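Local coordinates for glycosyltransferase (Streptomyces viridochromogenes, PDB 2IUY), which probably transfers a sugar from a nucleotide donor during biosynthesis of the antibiotic avilamycin A, as a retaining GT-B glycosyltransferase of family GT4, at residues Arg225-Ser239 against Val257-Thr271. Sequence-based numbering, arbitrary orientation.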
ATOM      1  N   ARG A 225       9.589  -6.431  10.451  1.00 15.09           N
ATOM      2  CA  ARG A 225       8.357  -5.921   9.893  1.00 14.93           C
ATOM      3  C   ARG A 225       7.205  -6.961   9.804  1.00 15.10           C
ATOM      4  O   ARG A 225       6.058  -6.705  10.204  1.00 12.61           O
ATOM      5  CB  ARG A 225       8.679  -5.389   8.520  1.00 13.83           C
ATOM      6  CG  ARG A 225       7.628  -4.491   7.966  1.00 15.85           C
ATOM      7  CD  ARG A 225       7.745  -4.383   6.454  1.00 16.85           C
ATOM      8  NE  ARG A 225       6.642  -3.560   6.011  1.00 20.81           N
ATOM      9  CZ  ARG A 225       5.664  -3.971   5.208  1.00 20.29           C
ATOM     10  NH1 ARG A 225       5.664  -5.191   4.677  1.00 14.61           N
ATOM     11  NH2 ARG A 225       4.701  -3.116   4.933  1.00 21.13           N
ATOM     12  N   LEU A 226       7.556  -8.137   9.277  1.00 15.70           N
ATOM     13  CA  LEU A 226       6.657  -9.261   9.118  1.00 14.65           C
ATOM     14  C   LEU A 226       6.190  -9.849  10.421  1.00 14.74           C
ATOM     15  O   LEU A 226       5.005 -10.126  10.578  1.00 13.36           O
ATOM     16  CB  LEU A 226       7.377 -10.349   8.348  1.00 14.98           C
ATOM     17  CG  LEU A 226       7.799 -10.091   6.923  1.00 15.25           C
ATOM     18  CD1 LEU A 226       8.262 -11.470   6.415  1.00 16.39           C
ATOM     19  CD2 LEU A 226       6.643  -9.456   6.046  1.00 13.32           C
ATOM     20  N   ASP A 227       7.128 -10.053  11.351  1.00 14.81           N
ATOM     21  CA  ASP A 227       6.776 -10.532  12.685  1.00 16.10           C
ATOM     22  C   ASP A 227       5.863  -9.541  13.417  1.00 14.89           C
ATOM     23  O   ASP A 227       4.892  -9.956  14.047  1.00 16.03           O
ATOM     24  CB  ASP A 227       8.028 -10.771  13.535  1.00 17.41           C
ATOM     25  CG  ASP A 227       8.888 -11.929  13.019  1.00 22.04           C
ATOM     26  OD1 ASP A 227       8.309 -12.965  12.627  1.00 28.09           O
ATOM     27  OD2 ASP A 227      10.142 -11.805  13.038  1.00 25.94           O
ATOM     28  N   LEU A 228       6.166  -8.244  13.338  1.00 13.93           N
ATOM     29  CA  LEU A 228       5.318  -7.211  13.982  1.00 13.75           C
ATOM     30  C   LEU A 228       3.887  -7.260  13.448  1.00 13.35           C
ATOM     31  O   LEU A 228       2.913  -7.250  14.201  1.00 13.24           O
ATOM     32  CB  LEU A 228       5.941  -5.815  13.772  1.00 13.65           C
ATOM     33  CG  LEU A 228       7.187  -5.461  14.602  1.00 12.84           C
ATOM     34  CD1 LEU A 228       7.718  -4.070  14.179  1.00 12.24           C
ATOM     35  CD2 LEU A 228       6.872  -5.481  16.092  1.00  9.75           C
ATOM     36  N   LEU A 229       3.774  -7.346  12.126  1.00 13.16           N
ATOM     37  CA  LEU A 229       2.466  -7.437  11.451  1.00 13.70           C
ATOM     38  C   LEU A 229       1.609  -8.592  11.968  1.00 13.05           C
ATOM     39  O   LEU A 229       0.410  -8.428  12.238  1.00 13.67           O
ATOM     40  CB  LEU A 229       2.671  -7.584   9.941  1.00 12.47           C
ATOM     41  CG  LEU A 229       2.392  -6.476   8.921  1.00 14.35           C
ATOM     42  CD1 LEU A 229       1.771  -5.165   9.430  1.00  8.20           C
ATOM     43  CD2 LEU A 229       3.562  -6.268   7.921  1.00 10.84           C
ATOM     44  N   ALA A 230       2.270  -9.735  12.141  1.00 12.54           N
ATOM     45  CA  ALA A 230       1.669 -11.000  12.583  1.00 11.69           C
ATOM     46  C   ALA A 230       1.410 -11.071  14.128  1.00 11.17           C
ATOM     47  O   ALA A 230       0.438 -11.646  14.585  1.00 11.10           O
ATOM     48  CB  ALA A 230       2.624 -12.153  12.176  1.00 11.11           C
ATOM     49  N   SER A 231       2.338 -10.543  14.910  1.00 10.45           N
ATOM     50  CA  SER A 231       2.304 -10.690  16.356  1.00 11.18           C
ATOM     51  C   SER A 231       1.390  -9.629  16.999  1.00 11.26           C
ATOM     52  O   SER A 231       0.898  -9.808  18.127  1.00 10.85           O
ATOM     53  CB  SER A 231       3.741 -10.616  16.910  1.00 11.67           C
ATOM     54  OG  SER A 231       4.339  -9.356  16.660  1.00 14.66           O
ATOM     55  N   ALA A 232       1.099  -8.543  16.282  1.00 10.35           N
ATOM     56  CA  ALA A 232       0.324  -7.476  16.922  1.00 11.23           C
ATOM     57  C   ALA A 232      -1.064  -7.947  17.324  1.00 11.30           C
ATOM     58  O   ALA A 232      -1.704  -8.683  16.591  1.00 11.41           O
ATOM     59  CB  ALA A 232       0.238  -6.231  16.016  1.00 10.26           C
ATOM     60  N   HIS A 233      -1.583  -7.445  18.443  1.00 11.69           N
ATOM     61  CA  HIS A 233      -2.991  -7.668  18.759  1.00 11.43           C
ATOM     62  C   HIS A 233      -3.938  -7.087  17.661  1.00 11.01           C
ATOM     63  O   HIS A 233      -4.925  -7.715  17.241  1.00 10.06           O
ATOM     64  CB  HIS A 233      -3.293  -7.126  20.172  1.00 12.97           C
ATOM     65  CG  HIS A 233      -4.687  -7.411  20.637  1.00 17.50           C
ATOM     66  ND1 HIS A 233      -4.998  -8.497  21.425  1.00 25.83           N
ATOM     67  CD2 HIS A 233      -5.862  -6.784  20.388  1.00 23.27           C
ATOM     68  CE1 HIS A 233      -6.302  -8.525  21.648  1.00 26.17           C
ATOM     69  NE2 HIS A 233      -6.854  -7.502  21.023  1.00 24.61           N
ATOM     70  N   ALA A 234      -3.635  -5.877  17.187  1.00  9.78           N
ATOM     71  CA  ALA A 234      -4.423  -5.270  16.131  1.00  9.87           C
ATOM     72  C   ALA A 234      -3.558  -4.215  15.518  1.00  9.38           C
ATOM     73  O   ALA A 234      -2.619  -3.758  16.148  1.00  9.17           O
ATOM     74  CB  ALA A 234      -5.775  -4.631  16.659  1.00  9.49           C
ATOM     75  N   VAL A 235      -3.882  -3.852  14.278  1.00  9.40           N
ATOM     76  CA  VAL A 235      -3.213  -2.743  13.594  1.00  8.73           C
ATOM     77  C   VAL A 235      -4.198  -1.584  13.565  1.00  8.26           C
ATOM     78  O   VAL A 235      -5.388  -1.789  13.416  1.00  9.09           O
ATOM     79  CB  VAL A 235      -2.747  -3.172  12.159  1.00  9.16           C
ATOM     80  CG1 VAL A 235      -2.500  -1.951  11.255  1.00  7.07           C
ATOM     81  CG2 VAL A 235      -1.474  -4.063  12.272  1.00  8.87           C
ATOM     82  N   LEU A 236      -3.686  -0.378  13.728  1.00  9.03           N
ATOM     83  CA  LEU A 236      -4.473   0.840  13.766  1.00  8.25           C
ATOM     84  C   LEU A 236      -4.104   1.649  12.519  1.00  8.79           C
ATOM     85  O   LEU A 236      -2.939   2.070  12.328  1.00  8.96           O
ATOM     86  CB  LEU A 236      -4.146   1.629  15.045  1.00  8.75           C
ATOM     87  CG  LEU A 236      -4.224   0.914  16.408  1.00  9.63           C
ATOM     88  CD1 LEU A 236      -4.077   1.955  17.597  1.00  8.37           C
ATOM     89  CD2 LEU A 236      -5.524   0.094  16.586  1.00  8.62           C
ATOM     90  N   ALA A 237      -5.086   1.812  11.645  1.00  8.75           N
ATOM     91  CA  ALA A 237      -4.922   2.589  10.407  1.00  8.45           C
ATOM     92  C   ALA A 237      -5.831   3.800  10.530  1.00  7.79           C
ATOM     93  O   ALA A 237      -7.023   3.726  10.250  1.00  7.70           O
ATOM     94  CB  ALA A 237      -5.321   1.725   9.199  1.00  8.54           C
HETATM   95  N   MSE A 238      -5.262   4.923  10.968  1.00  8.48           N
HETATM   96  CA  MSE A 238      -6.068   6.033  11.528  1.00  8.72           C
HETATM   97  C   MSE A 238      -5.947   7.306  10.737  1.00  8.51           C
HETATM   98  O   MSE A 238      -5.930   8.379  11.313  1.00  9.01           O
HETATM   99  CB  MSE A 238      -5.625   6.300  12.976  1.00  9.64           C
HETATM  100  CG  MSE A 238      -5.634   5.070  13.893  1.00  9.82           C
HETATM  101 SE   MSE A 238      -7.366   4.309  14.182  1.00 14.29          SE
HETATM  102  CE  MSE A 238      -8.078   5.699  15.420  1.00 12.82           C
ATOM    103  N   SER A 239      -5.904   7.175   9.412  1.00  8.51           N
ATOM    104  CA  SER A 239      -5.746   8.302   8.521  1.00  8.48           C
ATOM    105  C   SER A 239      -6.833   9.323   8.847  1.00  8.20           C
ATOM    106  O   SER A 239      -7.958   8.948   9.176  1.00  7.10           O
ATOM    107  CB  SER A 239      -5.759   7.867   7.050  1.00  7.56           C
ATOM    108  OG  SER A 239      -4.635   7.043   6.753  1.00  8.75           O
ATOM    109  N   VAL A 257      -1.222  -1.211   4.422  1.00 11.32           N
ATOM    110  CA  VAL A 257      -1.071  -1.846   5.754  1.00 10.29           C
ATOM    111  C   VAL A 257      -2.298  -2.671   6.145  1.00  9.22           C
ATOM    112  O   VAL A 257      -2.171  -3.602   6.906  1.00  8.40           O
ATOM    113  CB  VAL A 257      -0.767  -0.805   6.898  1.00 11.03           C
ATOM    114  CG1 VAL A 257      -2.064  -0.047   7.350  1.00  8.27           C
ATOM    115  CG2 VAL A 257      -0.037  -1.486   8.072  1.00 12.43           C
ATOM    116  N   VAL A 258      -3.471  -2.333   5.601  1.00  7.70           N
ATOM    117  CA  VAL A 258      -4.704  -3.075   5.902  1.00  6.85           C
ATOM    118  C   VAL A 258      -4.624  -4.536   5.390  1.00  6.02           C
ATOM    119  O   VAL A 258      -4.885  -5.497   6.146  1.00  5.05           O
ATOM    120  CB  VAL A 258      -5.980  -2.357   5.341  1.00  6.32           C
ATOM    121  CG1 VAL A 258      -7.291  -3.222   5.553  1.00  7.73           C
ATOM    122  CG2 VAL A 258      -6.197  -1.003   6.002  1.00  6.11           C
ATOM    123  N   SER A 259      -4.272  -4.691   4.106  1.00  4.99           N
ATOM    124  CA  SER A 259      -4.160  -6.018   3.493  1.00  5.81           C
ATOM    125  C   SER A 259      -3.000  -6.792   4.093  1.00  6.86           C
ATOM    126  O   SER A 259      -3.080  -8.017   4.261  1.00  7.25           O
ATOM    127  CB  SER A 259      -4.061  -5.932   1.942  1.00  6.65           C
ATOM    128  OG  SER A 259      -2.933  -5.153   1.582  1.00  4.58           O
ATOM    129  N   GLU A 260      -1.928  -6.070   4.433  1.00  6.96           N
ATOM    130  CA  GLU A 260      -0.726  -6.639   5.071  1.00  8.24           C
ATOM    131  C   GLU A 260      -0.999  -7.193   6.458  1.00  7.84           C
ATOM    132  O   GLU A 260      -0.605  -8.310   6.745  1.00  9.54           O
ATOM    133  CB  GLU A 260       0.417  -5.619   5.110  1.00  6.98           C
ATOM    134  CG  GLU A 260       0.891  -5.390   3.680  1.00 11.60           C
ATOM    135  CD  GLU A 260       2.154  -4.608   3.562  1.00 17.12           C
ATOM    136  OE1 GLU A 260       2.160  -3.449   3.993  1.00 19.37           O
ATOM    137  OE2 GLU A 260       3.144  -5.168   3.006  1.00 20.76           O
ATOM    138  N   ALA A 261      -1.654  -6.406   7.307  1.00  5.99           N
ATOM    139  CA  ALA A 261      -2.037  -6.891   8.619  1.00  6.36           C
ATOM    140  C   ALA A 261      -2.904  -8.126   8.487  1.00  5.50           C
ATOM    141  O   ALA A 261      -2.616  -9.141   9.074  1.00  5.78           O
ATOM    142  CB  ALA A 261      -2.746  -5.751   9.440  1.00  4.85           C
ATOM    143  N   ALA A 262      -3.969  -8.050   7.687  1.00  5.73           N
ATOM    144  CA  ALA A 262      -4.969  -9.102   7.692  1.00  5.72           C
ATOM    145  C   ALA A 262      -4.421 -10.406   7.113  1.00  5.96           C
ATOM    146  O   ALA A 262      -4.636 -11.495   7.669  1.00  7.01           O
ATOM    147  CB  ALA A 262      -6.219  -8.635   6.932  1.00  6.25           C
ATOM    148  N   VAL A 263      -3.689 -10.327   6.025  1.00  5.59           N
ATOM    149  CA  VAL A 263      -3.081 -11.556   5.472  1.00  5.86           C
ATOM    150  C   VAL A 263      -2.034 -12.129   6.455  1.00  6.63           C
ATOM    151  O   VAL A 263      -1.676 -13.305   6.363  1.00  5.88           O
ATOM    152  CB  VAL A 263      -2.460 -11.302   4.135  1.00  6.31           C
ATOM    153  CG1 VAL A 263      -1.014 -10.762   4.328  1.00  6.87           C
ATOM    154  CG2 VAL A 263      -2.419 -12.579   3.318  1.00  5.97           C
ATOM    155  N   SER A 264      -1.537 -11.301   7.381  1.00  6.64           N
ATOM    156  CA  SER A 264      -0.633 -11.812   8.433  1.00  7.90           C
ATOM    157  C   SER A 264      -1.434 -12.290   9.648  1.00  8.56           C
ATOM    158  O   SER A 264      -0.845 -12.585  10.686  1.00  8.46           O
ATOM    159  CB  SER A 264       0.379 -10.764   8.903  1.00  7.36           C
ATOM    160  OG  SER A 264       1.092 -10.194   7.816  1.00  6.15           O
ATOM    161  N   GLY A 265      -2.762 -12.366   9.504  1.00  8.53           N
ATOM    162  CA  GLY A 265      -3.646 -12.815  10.592  1.00  9.23           C
ATOM    163  C   GLY A 265      -3.964 -11.780  11.656  1.00  9.19           C
ATOM    164  O   GLY A 265      -4.158 -12.132  12.818  1.00 10.88           O
ATOM    165  N   THR A 266      -3.981 -10.500  11.284  1.00  9.04           N
ATOM    166  CA  THR A 266      -4.130  -9.398  12.243  1.00  8.81           C
ATOM    167  C   THR A 266      -5.273  -8.459  11.847  1.00  8.74           C
ATOM    168  O   THR A 266      -5.250  -7.847  10.768  1.00  8.64           O
ATOM    169  CB  THR A 266      -2.765  -8.620  12.456  1.00  9.84           C
ATOM    170  OG1 THR A 266      -1.796  -9.544  12.983  1.00 10.12           O
ATOM    171  CG2 THR A 266      -2.889  -7.348  13.428  1.00  7.51           C
ATOM    172  N   PRO A 267      -6.240  -8.294  12.753  1.00  8.07           N
ATOM    173  CA  PRO A 267      -7.403  -7.464  12.450  1.00  8.75           C
ATOM    174  C   PRO A 267      -7.007  -5.978  12.521  1.00  8.92           C
ATOM    175  O   PRO A 267      -5.910  -5.638  12.983  1.00  8.95           O
ATOM    176  CB  PRO A 267      -8.407  -7.861  13.553  1.00  7.64           C
ATOM    177  CG  PRO A 267      -7.491  -8.136  14.769  1.00  8.33           C
ATOM    178  CD  PRO A 267      -6.255  -8.806  14.152  1.00  8.73           C
ATOM    179  N   VAL A 268      -7.910  -5.109  12.091  1.00 10.26           N
ATOM    180  CA  VAL A 268      -7.574  -3.708  11.888  1.00 10.24           C
ATOM    181  C   VAL A 268      -8.636  -2.852  12.521  1.00 10.62           C
ATOM    182  O   VAL A 268      -9.799  -3.076  12.322  1.00 11.67           O
ATOM    183  CB  VAL A 268      -7.429  -3.370  10.361  1.00  9.66           C
ATOM    184  CG1 VAL A 268      -7.071  -1.885  10.156  1.00 11.36           C
ATOM    185  CG2 VAL A 268      -6.357  -4.264   9.727  1.00  7.28           C
ATOM    186  N   VAL A 269      -8.224  -1.881  13.317  1.00 11.39           N
ATOM    187  CA  VAL A 269      -9.110  -0.765  13.649  1.00 10.92           C
ATOM    188  C   VAL A 269      -8.705   0.426  12.773  1.00 10.74           C
ATOM    189  O   VAL A 269      -7.554   0.782  12.753  1.00 11.00           O
ATOM    190  CB  VAL A 269      -8.965  -0.348  15.134  1.00 11.12           C
ATOM    191  CG1 VAL A 269      -9.775   0.969  15.413  1.00  8.88           C
ATOM    192  CG2 VAL A 269      -9.363  -1.481  16.032  1.00  9.76           C
ATOM    193  N   GLY A 270      -9.643   1.031  12.058  1.00 10.20           N
ATOM    194  CA  GLY A 270      -9.327   2.232  11.318  1.00 10.00           C
ATOM    195  C   GLY A 270     -10.426   3.299  11.385  1.00 10.09           C
ATOM    196  O   GLY A 270     -11.514   3.059  11.870  1.00  9.17           O
ATOM    197  N   THR A 271     -10.110   4.474  10.883  1.00  9.10           N
ATOM    198  CA  THR A 271     -11.102   5.482  10.588  1.00 10.49           C
ATOM    199  C   THR A 271     -11.806   5.101   9.273  1.00 10.71           C
ATOM    200  O   THR A 271     -11.504   4.046   8.707  1.00 10.15           O
ATOM    201  CB  THR A 271     -10.438   6.842  10.425  1.00  9.90           C
ATOM    202  OG1 THR A 271      -9.509   6.754   9.327  1.00  8.90           O
ATOM    203  CG2 THR A 271      -9.705   7.232  11.723  1.00  9.03           C
TER
HETATM  204  O   HOH W   1       3.680 -10.945   8.311  1.00  7.68           O
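R225 meets E260 end-on in a salt bridge: NH2 lies 2.7 Å from OE1 and NH1 3.0 Å from OE2, with a weak third bond from NH2 to OE2. An extended arginine chain (chi1 -164°) carries the guanidinium out to the carboxylate, whose plane is turned 48° from it; NH2 arrives on the syn side of OE1, 34° out of plane, and NH1 from above OE2. Y152 also bonds to OE2, and W34 makes a cation-pi contact with the arginine. One turn on, L229 places CD2 over one guanidinium face, toward its rim, and sets CB against S264 OG, which bonds back to E260 O and shares a water with L226 O. The L229 carbonyl oxygen accepts a hydrogen bond from T266 OG1, 2.6 Å away; T266 N closes the Schellman motif, G265 being C-prime, that ends helix 256-263. V235 presses CG2 onto A261 CB (3.5 Å), while its CG1 meets V257 CG2 tip to tip; V257 CG1 packs on A237. Here strands 234-237 and 268-270 run parallel, joined through helix 256-263 as a beta-alpha-beta unit of the Rossmann-like domain. The ladder passes from V235 N to P267 O, V269 N to V235 O, A237 N to V269 O and T271 N to A237 O (3.2 Å); T271 OG1 also donates to S239 O (2.7 Å). R225, V257 and E260 belong to the UDP site, without UDP here; the several bonds on E260 are consistent with a carboxylate fixed in orientation beside it.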